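Local atomic coordinates of Cbm77-rfpl (PDB entry 5FU5), a protein that probably binds pectin in plant cell walls as a non-catalytic carbohydrate-binding module of the Ruminococcus flavefaciens cellulosome. Residues A[46-49]-A[50-54]. Residues are numbered along the deposited sequence; the frame is centred on the assembly and turned at random. Where two conformers were deposited one is given.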
loop_
_atom_site.group_PDB
_atom_site.type_symbol
_atom_site.label_atom_id
_atom_site.label_comp_id
_atom_site.label_asym_id
_atom_site.label_seq_id
_atom_site.Cartn_x
_atom_site.Cartn_y
_atom_site.Cartn_z
ATOM N N LEU A 46 -6.647 5.822 2.574
ATOM C CA LEU A 46 -5.668 6.891 2.619
ATOM C C LEU A 46 -5.738 7.587 1.235
ATOM O O LEU A 46 -5.573 6.935 0.202
ATOM C CB LEU A 46 -4.294 6.327 2.882
ATOM C CG LEU A 46 -3.183 7.348 3.151
ATOM C CD1 LEU A 46 -3.321 7.843 4.586
ATOM C CD2 LEU A 46 -1.819 6.721 2.897
ATOM N N LYS A 47 -6.050 8.869 1.264
ATOM C CA LYS A 47 -6.061 9.673 0.033
ATOM C C LYS A 47 -4.614 9.819 -0.433
ATOM O O LYS A 47 -3.727 10.085 0.376
ATOM C CB LYS A 47 -6.699 11.030 0.285
ATOM C CG LYS A 47 -8.171 10.967 0.731
ATOM C CD LYS A 47 -8.811 12.343 0.916
ATOM C CE LYS A 47 -8.270 13.088 2.097
ATOM N NZ LYS A 47 -8.988 14.368 2.395
ATOM N N MET A 48 -4.368 9.621 -1.737
ATOM C CA MET A 48 -3.008 9.836 -2.252
ATOM C C MET A 48 -2.865 11.295 -2.628
ATOM O O MET A 48 -3.279 11.696 -3.697
ATOM C CB MET A 48 -2.671 8.894 -3.386
ATOM C CG MET A 48 -2.843 7.437 -3.029
ATOM S SD MET A 48 -1.538 6.690 -2.024
ATOM C CE MET A 48 -1.215 7.807 -0.698
ATOM N N GLU A 49 -2.319 12.088 -1.700
ATOM C CA GLU A 49 -2.186 13.529 -1.887
ATOM C C GLU A 49 -0.726 13.936 -1.981
ATOM O O GLU A 49 0.196 13.146 -1.724
ATOM C CB GLU A 49 -2.868 14.277 -0.739
ATOM C CG GLU A 49 -4.355 13.927 -0.534
ATOM C CD GLU A 49 -4.927 14.492 0.754
ATOM O OE1 GLU A 49 -4.633 13.929 1.801
ATOM O OE2 GLU A 49 -5.656 15.482 0.736
ATOM N N THR A 50 -0.519 15.212 -2.320
ATOM C CA THR A 50 0.848 15.691 -2.530
ATOM C C THR A 50 1.799 15.396 -1.381
ATOM O O THR A 50 2.930 14.998 -1.598
ATOM C CB THR A 50 0.841 17.201 -2.840
ATOM O OG1 THR A 50 -0.176 17.460 -3.818
ATOM C CG2 THR A 50 2.163 17.649 -3.376
ATOM N N ALA A 51 1.307 15.559 -0.151
ATOM C CA ALA A 51 2.154 15.442 1.031
ATOM C C ALA A 51 2.133 14.046 1.649
ATOM O O ALA A 51 2.748 13.802 2.697
ATOM C CB ALA A 51 1.720 16.478 2.044
ATOM N N THR A 52 1.481 13.104 0.984
ATOM C CA THR A 52 1.295 11.760 1.570
ATOM C C THR A 52 2.535 10.911 1.417
ATOM O O THR A 52 3.194 10.888 0.341
ATOM C CB THR A 52 0.120 11.055 0.877
ATOM O OG1 THR A 52 -1.018 11.898 0.942
ATOM C CG2 THR A 52 -0.181 9.720 1.468
ATOM N N SER A 53 2.868 10.156 2.471
ATOM C CA SER A 53 3.970 9.197 2.388
ATOM C C SER A 53 3.773 8.033 3.311
ATOM O O SER A 53 3.138 8.156 4.391
ATOM C CB SER A 53 5.324 9.827 2.660
ATOM O OG SER A 53 5.429 10.223 4.011
ATOM N N ILE A 54 4.224 6.893 2.852
ATOM C CA ILE A 54 4.262 5.674 3.685
ATOM C C ILE A 54 5.688 5.147 3.595
ATOM O O ILE A 54 6.180 4.847 2.471
ATOM C CB ILE A 54 3.290 4.611 3.184
ATOM C CG1 ILE A 54 1.863 5.144 3.145
ATOM C CG2 ILE A 54 3.395 3.374 4.044
ATOM C CD1 ILE A 54 1.026 4.443 2.127
HETATM O O HOH W 1 -3.268 11.643 2.466
#
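E49 and T52 are the first and last residues of a type I beta turn, with T50 and A51 between them. T50 and A51 form the exposed corner. T52 N closes the turn with a hydrogen bond of 3.0 Å to E49 O. The amide comes from well above the carbonyl plane, 58° out of it. T52 also hydrogen-bonds back through its side chain. With chi1 at -54°, OG1 lies beside its own backbone N and accepts from E49 N at 3.0 Å. E49 and T52 are thus tied twice. The same hydroxyl donates to a water, with OG1 2.7 Å from the water oxygen. That water in turn donates to K47 O and to E49 OE1, so it links the K47 carbonyl, the E49 carboxylate and the T52 hydroxyl. E49 OE1 also takes a hydrogen bond from N27 ND2 on strand 23-29. The turn joins strands 40-47 and 53-58 of the antiparallel beta fold of this CBM77 module. The two strands do not pair with each other; both pair with strand 23-29. The methyl of T52, CG2, is anti to its backbone N and meets L46 CD2 tip to tip at 3.7 Å. S53 starts the next strand and hydrogen-bonds to A25 through its backbone. I54 sends CD1 to the same L46 methyl, CD2, also at 3.7 Å, and packs on L108 and M111 of strand 107-116.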